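Local coordinates for CARDB domain-containing protein (Pyrococcus furiosus, PDB 3IDU) that is of unknown function, but binds two manganese ions through its CARDB domain, an all-beta module forming one part of a much longer protein, at residues F14-L19 against L44-V49; Y90-V96 against N110-V116; V31-Y37 against F80-Q86; D18-K24 against Y37-N43. One frame throughout, in Å; residues are numbered along the deposited sequence.

Contact 1 (F14-L19 against L44-V49). With MN (manganese (II) ion), chain C.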
# COMPACT_ATOMS: atom_id res chain seq x y z
N PHE A 14 -3.67 18.50 -12.84
CA PHE A 14 -3.06 17.43 -13.61
C PHE A 14 -1.56 17.67 -13.74
O PHE A 14 -0.88 16.98 -14.50
CB PHE A 14 -3.69 17.35 -15.00
CG PHE A 14 -5.09 16.84 -14.99
CD1 PHE A 14 -5.36 15.51 -14.67
CD2 PHE A 14 -6.16 17.68 -15.31
CE1 PHE A 14 -6.66 15.03 -14.65
CE2 PHE A 14 -7.47 17.20 -15.30
CZ PHE A 14 -7.72 15.87 -14.97
N GLU A 15 -1.05 18.63 -12.99
CA GLU A 15 0.36 18.96 -13.07
C GLU A 15 1.23 18.19 -12.07
O GLU A 15 2.44 18.39 -12.03
CB GLU A 15 0.56 20.46 -12.88
CG GLU A 15 -0.17 21.32 -13.90
CD GLU A 15 0.19 20.96 -15.33
OE1 GLU A 15 1.39 20.84 -15.63
OE2 GLU A 15 -0.74 20.81 -16.15
N PHE A 16 0.62 17.32 -11.27
CA PHE A 16 1.39 16.55 -10.29
C PHE A 16 0.89 15.13 -10.09
O PHE A 16 -0.30 14.86 -10.23
CB PHE A 16 1.33 17.19 -8.90
CG PHE A 16 1.82 18.59 -8.84
CD1 PHE A 16 0.96 19.65 -9.09
CD2 PHE A 16 3.14 18.86 -8.50
CE1 PHE A 16 1.40 20.97 -8.99
CE2 PHE A 16 3.60 20.17 -8.41
CZ PHE A 16 2.72 21.23 -8.65
N PRO A 17 1.79 14.21 -9.76
CA PRO A 17 1.30 12.85 -9.55
C PRO A 17 0.82 12.84 -8.09
O PRO A 17 1.00 13.83 -7.38
CB PRO A 17 2.55 11.99 -9.75
CG PRO A 17 3.66 12.88 -9.26
CD PRO A 17 3.27 14.25 -9.80
N ASP A 18 0.17 11.77 -7.67
CA ASP A 18 -0.23 11.64 -6.27
C ASP A 18 -0.35 10.17 -5.97
O ASP A 18 -1.32 9.51 -6.33
CB ASP A 18 -1.55 12.33 -5.92
CG ASP A 18 -1.83 12.27 -4.41
OD1 ASP A 18 -0.95 11.79 -3.68
OD2 ASP A 18 -2.92 12.69 -3.96
N LEU A 19 0.67 9.66 -5.30
CA LEU A 19 0.73 8.27 -4.93
C LEU A 19 -0.05 7.98 -3.67
O LEU A 19 -0.01 8.75 -2.72
CB LEU A 19 2.19 7.88 -4.73
CG LEU A 19 3.06 8.08 -5.97
CD1 LEU A 19 4.53 8.06 -5.60
CD2 LEU A 19 2.74 6.97 -6.97
N LEU A 44 -3.16 9.11 -8.41
CA LEU A 44 -4.35 9.91 -8.66
C LEU A 44 -4.07 11.12 -9.54
O LEU A 44 -5.00 11.77 -10.01
CB LEU A 44 -4.94 10.39 -7.34
CG LEU A 44 -5.13 9.33 -6.25
CD1 LEU A 44 -5.59 9.99 -4.96
CD2 LEU A 44 -6.12 8.28 -6.71
N GLY A 45 -2.79 11.41 -9.76
CA GLY A 45 -2.40 12.57 -10.54
C GLY A 45 -2.36 12.45 -12.05
O GLY A 45 -2.54 11.36 -12.61
N GLY A 46 -2.12 13.58 -12.72
CA GLY A 46 -2.06 13.61 -14.17
C GLY A 46 -0.67 13.44 -14.75
O GLY A 46 -0.48 13.48 -15.97
N ILE A 47 0.31 13.27 -13.87
CA ILE A 47 1.70 13.07 -14.28
C ILE A 47 2.09 11.68 -13.81
O ILE A 47 1.76 11.29 -12.69
CB ILE A 47 2.63 14.11 -13.65
CG1 ILE A 47 2.22 15.52 -14.10
CG2 ILE A 47 4.08 13.83 -14.04
CD1 ILE A 47 2.32 15.75 -15.59
N GLY A 48 2.79 10.93 -14.66
CA GLY A 48 3.19 9.59 -14.28
C GLY A 48 4.38 9.52 -13.35
O GLY A 48 5.07 10.51 -13.11
N VAL A 49 4.62 8.32 -12.83
CA VAL A 49 5.72 8.05 -11.92
C VAL A 49 6.50 6.86 -12.48
O VAL A 49 6.10 5.72 -12.30
CB VAL A 49 5.21 7.70 -10.51
CG1 VAL A 49 6.38 7.37 -9.60
CG2 VAL A 49 4.40 8.88 -9.96
MN MN C . 0.43 10.84 -2.03

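Contact 2 (Y90-V96 against N110-V116). With MN (manganese (II) ion), chain C.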
# COMPACT_ATOMS: atom_id res chain seq x y z
N TYR A 90 -1.53 -7.97 15.13
CA TYR A 90 -0.47 -7.45 14.28
C TYR A 90 -0.93 -6.25 13.46
O TYR A 90 -2.09 -6.18 13.03
CB TYR A 90 0.02 -8.55 13.34
CG TYR A 90 0.68 -9.72 14.05
CD1 TYR A 90 2.06 -9.79 14.17
CD2 TYR A 90 -0.09 -10.75 14.59
CE1 TYR A 90 2.67 -10.87 14.82
CE2 TYR A 90 0.51 -11.83 15.24
CZ TYR A 90 1.89 -11.88 15.36
OH TYR A 90 2.48 -12.94 16.00
N ARG A 91 -0.03 -5.30 13.25
CA ARG A 91 -0.33 -4.11 12.46
C ARG A 91 0.47 -4.13 11.16
O ARG A 91 1.70 -4.17 11.17
CB ARG A 91 0.03 -2.84 13.25
CG ARG A 91 -0.11 -1.55 12.45
CD ARG A 91 0.20 -0.31 13.29
NE ARG A 91 -0.75 -0.13 14.39
CZ ARG A 91 -0.61 -0.67 15.60
NH1 ARG A 91 0.44 -1.43 15.88
NH2 ARG A 91 -1.52 -0.44 16.54
N ILE A 92 -0.24 -4.13 10.03
CA ILE A 92 0.41 -4.14 8.73
C ILE A 92 0.44 -2.71 8.21
O ILE A 92 -0.58 -2.02 8.23
CB ILE A 92 -0.35 -5.02 7.69
CG1 ILE A 92 -0.32 -6.50 8.10
CG2 ILE A 92 0.32 -4.92 6.32
CD1 ILE A 92 -0.97 -6.80 9.43
N ASN A 93 1.61 -2.26 7.77
CA ASN A 93 1.75 -0.93 7.21
C ASN A 93 2.25 -1.06 5.79
O ASN A 93 3.03 -1.96 5.48
CB ASN A 93 2.75 -0.08 8.01
CG ASN A 93 2.17 0.50 9.29
OD1 ASN A 93 2.62 0.19 10.38
ND2 ASN A 93 1.15 1.35 9.15
N ALA A 94 1.78 -0.18 4.92
CA ALA A 94 2.22 -0.17 3.54
C ALA A 94 2.57 1.28 3.24
O ALA A 94 1.85 2.19 3.64
CB ALA A 94 1.10 -0.65 2.62
N THR A 95 3.69 1.49 2.57
CA THR A 95 4.11 2.84 2.24
C THR A 95 4.55 2.95 0.80
O THR A 95 5.02 1.97 0.21
CB THR A 95 5.30 3.30 3.11
OG1 THR A 95 6.48 2.59 2.72
CG2 THR A 95 5.03 3.04 4.59
N VAL A 96 4.39 4.13 0.22
CA VAL A 96 4.82 4.37 -1.14
C VAL A 96 5.60 5.68 -1.11
O VAL A 96 5.21 6.64 -0.46
CB VAL A 96 3.63 4.40 -2.13
CG1 VAL A 96 2.65 5.50 -1.75
CG2 VAL A 96 4.14 4.60 -3.55
N ASN A 110 0.30 8.61 1.74
CA ASN A 110 1.25 7.62 1.25
C ASN A 110 1.46 6.47 2.22
O ASN A 110 2.34 5.63 2.00
CB ASN A 110 2.60 8.30 0.98
CG ASN A 110 2.56 9.20 -0.24
OD1 ASN A 110 1.65 10.02 -0.39
ND2 ASN A 110 3.55 9.06 -1.11
N VAL A 111 0.66 6.40 3.28
CA VAL A 111 0.80 5.33 4.25
C VAL A 111 -0.54 4.66 4.58
O VAL A 111 -1.53 5.35 4.83
CB VAL A 111 1.41 5.86 5.57
CG1 VAL A 111 1.53 4.73 6.58
CG2 VAL A 111 2.78 6.48 5.30
N ALA A 112 -0.54 3.33 4.57
CA ALA A 112 -1.73 2.55 4.88
C ALA A 112 -1.50 1.77 6.17
O ALA A 112 -0.37 1.37 6.48
CB ALA A 112 -2.03 1.58 3.74
N THR A 113 -2.57 1.57 6.93
CA THR A 113 -2.50 0.83 8.18
C THR A 113 -3.61 -0.20 8.16
O THR A 113 -4.76 0.11 7.84
CB THR A 113 -2.68 1.77 9.39
OG1 THR A 113 -1.72 2.84 9.31
CG2 THR A 113 -2.47 1.02 10.70
N PHE A 114 -3.27 -1.45 8.47
CA PHE A 114 -4.24 -2.53 8.46
C PHE A 114 -3.90 -3.48 9.61
O PHE A 114 -2.79 -4.01 9.69
CB PHE A 114 -4.18 -3.25 7.12
CG PHE A 114 -5.34 -4.17 6.86
CD1 PHE A 114 -5.41 -5.42 7.46
CD2 PHE A 114 -6.38 -3.76 6.02
CE1 PHE A 114 -6.50 -6.26 7.24
CE2 PHE A 114 -7.48 -4.60 5.79
CZ PHE A 114 -7.54 -5.85 6.41
N ASP A 115 -4.87 -3.69 10.49
CA ASP A 115 -4.70 -4.56 11.64
C ASP A 115 -5.21 -5.97 11.39
O ASP A 115 -6.31 -6.16 10.85
CB ASP A 115 -5.41 -3.93 12.85
CG ASP A 115 -4.76 -2.62 13.27
OD1 ASP A 115 -5.49 -1.64 13.53
OD2 ASP A 115 -3.51 -2.57 13.35
N VAL A 116 -4.42 -6.96 11.78
CA VAL A 116 -4.77 -8.36 11.59
C VAL A 116 -4.67 -9.13 12.90
O VAL A 116 -3.67 -9.04 13.61
CB VAL A 116 -3.83 -9.04 10.56
CG1 VAL A 116 -4.19 -10.51 10.42
CG2 VAL A 116 -3.95 -8.34 9.21
MN MN C . 0.43 10.84 -2.03

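Contact 3 (V31-Y37 against F80-Q86)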
# COMPACT_ATOMS: atom_id res chain seq x y z
N VAL A 31 -3.07 -19.12 13.03
CA VAL A 31 -1.65 -19.45 13.09
C VAL A 31 -1.28 -20.55 12.10
O VAL A 31 -2.03 -21.52 11.92
CB VAL A 31 -1.24 -19.88 14.51
CG1 VAL A 31 -2.02 -21.12 14.93
CG2 VAL A 31 0.26 -20.15 14.57
N ASN A 32 -0.14 -20.39 11.44
CA ASN A 32 0.36 -21.36 10.47
C ASN A 32 -0.59 -21.57 9.30
O ASN A 32 -0.64 -22.67 8.73
CB ASN A 32 0.65 -22.69 11.16
CG ASN A 32 1.64 -22.55 12.31
OD1 ASN A 32 2.75 -22.06 12.13
ND2 ASN A 32 1.22 -22.98 13.50
N LYS A 33 -1.33 -20.53 8.94
CA LYS A 33 -2.27 -20.60 7.83
C LYS A 33 -1.92 -19.57 6.77
O LYS A 33 -1.71 -18.40 7.08
CB LYS A 33 -3.70 -20.38 8.33
CG LYS A 33 -4.21 -21.48 9.25
CD LYS A 33 -5.64 -21.21 9.70
CE LYS A 33 -6.16 -22.36 10.56
NZ LYS A 33 -7.55 -22.12 11.02
N LEU A 34 -1.86 -20.01 5.52
CA LEU A 34 -1.54 -19.13 4.40
C LEU A 34 -2.59 -18.05 4.23
O LEU A 34 -3.78 -18.34 4.07
CB LEU A 34 -1.42 -19.94 3.11
CG LEU A 34 -1.13 -19.15 1.83
CD1 LEU A 34 0.23 -18.49 1.93
CD2 LEU A 34 -1.18 -20.09 0.62
N ALA A 35 -2.16 -16.79 4.25
CA ALA A 35 -3.07 -15.66 4.07
C ALA A 35 -2.58 -14.81 2.90
O ALA A 35 -1.39 -14.54 2.78
CB ALA A 35 -3.12 -14.83 5.35
N GLU A 36 -3.51 -14.39 2.05
CA GLU A 36 -3.17 -13.58 0.89
C GLU A 36 -3.67 -12.15 1.03
O GLU A 36 -4.86 -11.92 1.28
CB GLU A 36 -3.74 -14.22 -0.38
CG GLU A 36 -3.26 -15.64 -0.62
CD GLU A 36 -3.87 -16.28 -1.85
OE1 GLU A 36 -3.55 -17.46 -2.14
OE2 GLU A 36 -4.68 -15.62 -2.54
N TYR A 37 -2.77 -11.19 0.89
CA TYR A 37 -3.13 -9.78 1.00
C TYR A 37 -2.84 -9.05 -0.30
O TYR A 37 -2.06 -9.52 -1.12
CB TYR A 37 -2.36 -9.10 2.13
CG TYR A 37 -2.77 -9.55 3.51
CD1 TYR A 37 -2.26 -10.72 4.07
CD2 TYR A 37 -3.71 -8.83 4.25
CE1 TYR A 37 -2.67 -11.16 5.33
CE2 TYR A 37 -4.12 -9.25 5.50
CZ TYR A 37 -3.60 -10.42 6.04
OH TYR A 37 -4.02 -10.84 7.28
N PHE A 80 1.09 -10.34 -1.75
CA PHE A 80 2.08 -10.97 -0.89
C PHE A 80 1.36 -11.93 0.04
O PHE A 80 0.26 -11.65 0.52
CB PHE A 80 2.87 -9.93 -0.07
CG PHE A 80 2.06 -9.22 0.99
CD1 PHE A 80 1.37 -8.06 0.70
CD2 PHE A 80 2.02 -9.73 2.29
CE1 PHE A 80 0.64 -7.39 1.69
CE2 PHE A 80 1.29 -9.08 3.29
CZ PHE A 80 0.60 -7.91 2.99
N ASN A 81 1.97 -13.09 0.26
CA ASN A 81 1.38 -14.09 1.14
C ASN A 81 2.04 -14.00 2.50
O ASN A 81 3.20 -13.61 2.61
CB ASN A 81 1.57 -15.50 0.57
CG ASN A 81 1.00 -15.65 -0.83
OD1 ASN A 81 -0.04 -15.08 -1.16
ND2 ASN A 81 1.69 -16.43 -1.66
N TRP A 82 1.29 -14.35 3.53
CA TRP A 82 1.81 -14.31 4.89
C TRP A 82 1.26 -15.46 5.72
O TRP A 82 0.04 -15.59 5.89
CB TRP A 82 1.47 -12.98 5.56
CG TRP A 82 1.95 -12.88 6.98
CD1 TRP A 82 3.16 -13.28 7.47
CD2 TRP A 82 1.24 -12.31 8.08
NE1 TRP A 82 3.24 -12.99 8.81
CE2 TRP A 82 2.08 -12.39 9.21
CE3 TRP A 82 -0.03 -11.73 8.22
CZ2 TRP A 82 1.70 -11.92 10.47
CZ3 TRP A 82 -0.42 -11.26 9.47
CH2 TRP A 82 0.45 -11.35 10.58
N THR A 83 2.16 -16.29 6.23
CA THR A 83 1.78 -17.42 7.06
C THR A 83 2.30 -17.17 8.47
O THR A 83 3.45 -17.48 8.78
CB THR A 83 2.40 -18.73 6.53
OG1 THR A 83 2.10 -18.87 5.13
CG2 THR A 83 1.84 -19.92 7.28
N PRO A 84 1.45 -16.59 9.34
CA PRO A 84 1.79 -16.28 10.74
C PRO A 84 2.24 -17.52 11.51
O PRO A 84 1.74 -18.62 11.27
CB PRO A 84 0.48 -15.72 11.30
CG PRO A 84 -0.16 -15.11 10.12
CD PRO A 84 0.09 -16.12 9.03
N THR A 85 3.18 -17.33 12.43
CA THR A 85 3.71 -18.41 13.25
C THR A 85 3.26 -18.28 14.71
O THR A 85 3.25 -19.27 15.45
CB THR A 85 5.25 -18.42 13.23
OG1 THR A 85 5.73 -17.18 13.74
CG2 THR A 85 5.76 -18.61 11.81
N GLN A 86 2.90 -17.07 15.11
CA GLN A 86 2.45 -16.80 16.47
C GLN A 86 1.14 -16.02 16.45
O GLN A 86 0.84 -15.34 15.47
CB GLN A 86 3.51 -15.98 17.23
CG GLN A 86 4.84 -16.69 17.46
CD GLN A 86 4.72 -17.85 18.43
OE1 GLN A 86 4.04 -18.84 18.16
NE2 GLN A 86 5.40 -17.74 19.56
O HOH W 1 3.81 -21.82 15.03

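Contact 4 (D18-K24 against Y37-N43). With MN (manganese (II) ion), chain C.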
# COMPACT_ATOMS: atom_id res chain seq x y z
N ASP A 18 0.17 11.77 -7.67
CA ASP A 18 -0.23 11.64 -6.27
C ASP A 18 -0.35 10.17 -5.97
O ASP A 18 -1.32 9.51 -6.33
CB ASP A 18 -1.55 12.33 -5.92
CG ASP A 18 -1.83 12.27 -4.41
OD1 ASP A 18 -0.95 11.79 -3.68
OD2 ASP A 18 -2.92 12.69 -3.96
N LEU A 19 0.67 9.66 -5.30
CA LEU A 19 0.73 8.27 -4.93
C LEU A 19 -0.05 7.98 -3.67
O LEU A 19 -0.01 8.75 -2.72
CB LEU A 19 2.19 7.88 -4.73
CG LEU A 19 3.06 8.08 -5.97
CD1 LEU A 19 4.53 8.06 -5.60
CD2 LEU A 19 2.74 6.97 -6.97
N THR A 20 -0.75 6.86 -3.66
CA THR A 20 -1.52 6.46 -2.49
C THR A 20 -1.45 4.94 -2.36
O THR A 20 -1.18 4.25 -3.34
CB THR A 20 -2.99 6.90 -2.60
OG1 THR A 20 -3.60 6.83 -1.30
CG2 THR A 20 -3.74 5.98 -3.54
N VAL A 21 -1.70 4.43 -1.17
CA VAL A 21 -1.67 2.99 -0.93
C VAL A 21 -2.80 2.55 -0.02
O VAL A 21 -3.25 3.29 0.86
CB VAL A 21 -0.34 2.54 -0.29
CG1 VAL A 21 0.79 2.68 -1.28
CG2 VAL A 21 -0.07 3.35 0.97
N GLU A 22 -3.26 1.31 -0.22
CA GLU A 22 -4.32 0.73 0.58
C GLU A 22 -4.06 -0.77 0.66
O GLU A 22 -3.61 -1.37 -0.32
CB GLU A 22 -5.69 0.97 -0.08
CG GLU A 22 -6.84 1.01 0.91
CD GLU A 22 -8.19 0.78 0.24
OE1 GLU A 22 -8.39 1.25 -0.89
OE2 GLU A 22 -9.06 0.14 0.87
N ILE A 23 -4.32 -1.36 1.81
CA ILE A 23 -4.11 -2.79 2.01
C ILE A 23 -5.47 -3.48 2.09
O ILE A 23 -6.40 -2.95 2.69
CB ILE A 23 -3.38 -3.07 3.34
CG1 ILE A 23 -1.99 -2.43 3.32
CG2 ILE A 23 -3.30 -4.57 3.58
CD1 ILE A 23 -1.43 -2.18 4.70
N LYS A 24 -5.58 -4.65 1.47
CA LYS A 24 -6.83 -5.41 1.51
C LYS A 24 -6.53 -6.88 1.77
O LYS A 24 -5.60 -7.45 1.20
CB LYS A 24 -7.61 -5.26 0.20
CG LYS A 24 -8.10 -3.86 -0.06
CD LYS A 24 -9.15 -3.83 -1.15
CE LYS A 24 -9.62 -2.40 -1.40
NZ LYS A 24 -10.74 -2.35 -2.38
N TYR A 37 -2.77 -11.19 0.89
CA TYR A 37 -3.13 -9.78 1.00
C TYR A 37 -2.84 -9.05 -0.30
O TYR A 37 -2.06 -9.52 -1.12
CB TYR A 37 -2.36 -9.10 2.13
CG TYR A 37 -2.77 -9.55 3.51
CD1 TYR A 37 -2.26 -10.72 4.07
CD2 TYR A 37 -3.71 -8.83 4.25
CE1 TYR A 37 -2.67 -11.16 5.33
CE2 TYR A 37 -4.12 -9.25 5.50
CZ TYR A 37 -3.60 -10.42 6.04
OH TYR A 37 -4.02 -10.84 7.28
N GLU A 38 -3.47 -7.89 -0.48
CA GLU A 38 -3.25 -7.10 -1.68
C GLU A 38 -2.93 -5.67 -1.31
O GLU A 38 -3.56 -5.07 -0.44
CB GLU A 38 -4.49 -7.12 -2.58
CG GLU A 38 -4.98 -8.51 -2.95
CD GLU A 38 -6.09 -8.47 -3.98
OE1 GLU A 38 -7.04 -7.68 -3.80
OE2 GLU A 38 -6.02 -9.23 -4.96
N VAL A 39 -1.92 -5.12 -1.98
CA VAL A 39 -1.54 -3.74 -1.76
C VAL A 39 -1.97 -3.00 -3.02
O VAL A 39 -1.48 -3.29 -4.11
CB VAL A 39 -0.02 -3.59 -1.56
CG1 VAL A 39 0.34 -2.12 -1.39
CG2 VAL A 39 0.43 -4.38 -0.33
N HIS A 40 -2.93 -2.08 -2.87
CA HIS A 40 -3.43 -1.30 -3.99
C HIS A 40 -2.69 0.03 -4.04
O HIS A 40 -2.88 0.88 -3.17
CB HIS A 40 -4.93 -1.06 -3.84
CG HIS A 40 -5.76 -2.30 -3.97
ND1 HIS A 40 -6.74 -2.45 -4.93
CD2 HIS A 40 -5.73 -3.47 -3.28
CE1 HIS A 40 -7.28 -3.65 -4.83
NE2 HIS A 40 -6.68 -4.29 -3.84
N VAL A 41 -1.84 0.20 -5.05
CA VAL A 41 -1.07 1.44 -5.20
C VAL A 41 -1.65 2.21 -6.38
O VAL A 41 -1.80 1.66 -7.48
CB VAL A 41 0.44 1.14 -5.41
CG1 VAL A 41 0.65 0.39 -6.72
CG2 VAL A 41 1.24 2.43 -5.39
N LYS A 42 -1.97 3.48 -6.16
CA LYS A 42 -2.56 4.28 -7.23
C LYS A 42 -1.87 5.62 -7.42
O LYS A 42 -1.22 6.14 -6.51
CB LYS A 42 -4.04 4.54 -6.91
CG LYS A 42 -4.77 3.30 -6.41
CD LYS A 42 -6.15 3.61 -5.84
CE LYS A 42 -7.16 3.87 -6.94
NZ LYS A 42 -8.56 3.94 -6.39
N ASN A 43 -1.99 6.16 -8.62
CA ASN A 43 -1.45 7.47 -8.94
C ASN A 43 -2.69 8.26 -9.32
O ASN A 43 -3.23 8.08 -10.40
CB ASN A 43 -0.49 7.44 -10.13
CG ASN A 43 0.02 8.82 -10.48
OD1 ASN A 43 -0.27 9.81 -9.80
ND2 ASN A 43 0.81 8.91 -11.55
MN MN C . 0.43 10.84 -2.03

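Contact 1 (F14-L19 against L44-V49)
Two irregular segments can dock closely when backbone meets backbone, and 14-19 against 44-49 illustrates this. At Leu44 the amide N gives a short, straight hydrogen bond to Asp18 O (2.8 Å). Gly45 follows with its CA 3.1 Å from Phe16 O, a CA-H...O contact; a CB here would clash with that oxygen and with Pro17 CA. Gly46 N reaches Phe16 O in a weak hydrogen bond (3.3 Å), and its missing side chain leaves room for Phe14 CB; the Phe14 ring has Gly46 CA at its edge. Ile47 points back across, its CG1 3.4 Å from Phe14 O and its CB 3.9 Å from Pro17 CD. After Gly48, Val49 opens the next strand and packs CG2 on Pro17 CB (3.6 Å) and on Leu19 CD2 (3.9 Å). The contact runs directly into a manganese site: Asp18 OD1 (2.3 Å) and Leu19 O (2.2 Å) both bind Mn, and Glu104, Asn106, Asn109 and Asn110 complete this half of the CARDB domain's di-metal centre.

Contact 2 (Y90-V96 against N110-V116)
Adjacent antiparallel strands are joined first by their backbones, and 90-96 with 110-116 is a regular case. Reciprocal amide-carbonyl bonds link Tyr90 with Val116, Ile92 with Phe114 and Ala94 with Ala112; the shortest runs from Ile92 N to Phe114 O (2.6 Å). CA-H...O contacts fill the positions between, such as Asn93 CA to Ala112 O (3.2 Å). Beyond the last bridge, Val96 N bonds Asn110 O (3.1 Å), while Asn110 ND2 returns a bond to Val96 O (3.0 Å), so a side chain continues the pattern where the strand gives way to loop. Apolar contacts lie on the face of Ile92, Ala94, Phe114 and Val116: Ile92 CD1 meets Val116 CG2 at 3.4 Å, and Ala94 CB meets Ala112 CB at 4.0 Å. The other face is mostly polar despite Val111. There Asn93 ND2 donates to Ala112 O (3.1 Å), and Arg91 NE lies 3.8 Å from Asp115 OD2, a long salt bridge with the oxygen over the guanidinium face and no N-H pointing at it. Asn110 OD1 binds Mn at 2.2 Å. As this amide holds Val96 through nitrogen and the metal through oxygen, the chemistry couples the end of the strand pair to the manganese site.

Contact 3 (V31-Y37 against F80-Q86)
Where a strand pair frays into loops, side-chain rotamers show which groups stay in touch. Phe80 takes the p rotamer (chi1 69°), which brings its ring under Tyr37: Tyr37 CB sits over the ring face, 3.7 Å from the Phe80 centroid, a CH-pi contact. Tyr37 is m, and the two rings, nearly parallel at 11°, are slid so far apart that they barely overlap. Trp82 is t and presents its edge to Tyr37, with CE3 4.0 Å from Tyr37 CE1. On the opposite face Leu34, also t, bends back so that CD1 touches Asn81 CB at 3.5 Å. Ala35 and Trp82 exchange backbone hydrogen bonds; farther out, Asn32 sends its N to Pro84 O (2.6 Å), and one water donates to both Asn32 OD1 (3.1 Å) and Thr85 O (2.6 Å). The pair forms one end of the three-stranded sheet, where Tyr37 and Trp82 pack on Val116 of strand 111-118 and Phe80 on Val56 and Trp66 of strands 49-58 and 61-70.

Contact 4 (D18-K24 against Y37-N43)
Backbone hydrogen-bonding groups buried in a sheet need partners, and strands 19-24 and 37-43 supply them reciprocally. Thr20 N donates to Lys42 O, and Thr20 O accepts from Lys42 N, both at 3.0 Å. Glu22 O accepts from His40 N (2.7 Å), whereas the return bond from Glu22 N to His40 O (3.0 Å) is weak because of its bent angle. Lys24 N donates to Glu38 O (2.8 Å), and Lys24 O accepts from Glu38 N (2.7 Å). At Asp18 the amide N is taken by Asn43 OD1 (2.9 Å), which also accepts from Gly45 N, while Asp18 O accepts from Leu44 N and Asn43 ND2 is satisfied by Ile47 O. Asp18 OD1 (2.3 Å) and Leu19 O (2.2 Å) are both ligands of Mn. Thr20 OG1 is bonded to Asn109 O, Tyr37 OH to Pro26 O, and His40 has its main polar partner in Glu75, with only a weak bond from His40 NE2 to Glu38 OE1 (3.4 Å). Lys24 lays its aliphatic chain off-centre on the His40 ring, CD 4.1 Å from the centroid. On the other face are Leu19, Val21, Ile23, Val39 and Val41. Strand 35-43 is the middle of its sheet, bonded along its far side to strand 75-82; the apolar face packs against the second sheet, with Val21 and Ile23 on strands 88-96 and 111-118 and Val39 on 49-58.

The four contacts show how a two-sheet beta domain carries a metal site at one end. Contacts 3 and 4 share strand 35-43 and Tyr37 in the three-stranded sheet, their centres about 20 Å apart; contact 2 belongs to the facing five-stranded sheet, its centre about 10 Å from that of contact 4, the two joined by packing of Val96 on Val21. Contacts 1 and 3 lie on opposite sides of the chain's centre, their centres about 34 Å apart. Along the chain, contact 3 alternates with contacts 1 and 4 (which share Asp18 and Leu19), and all three close before contact 2 opens. One manganese ion joins Asp18 and Leu19, where strand 19-24 starts, to Asn110, just before strand 111-118.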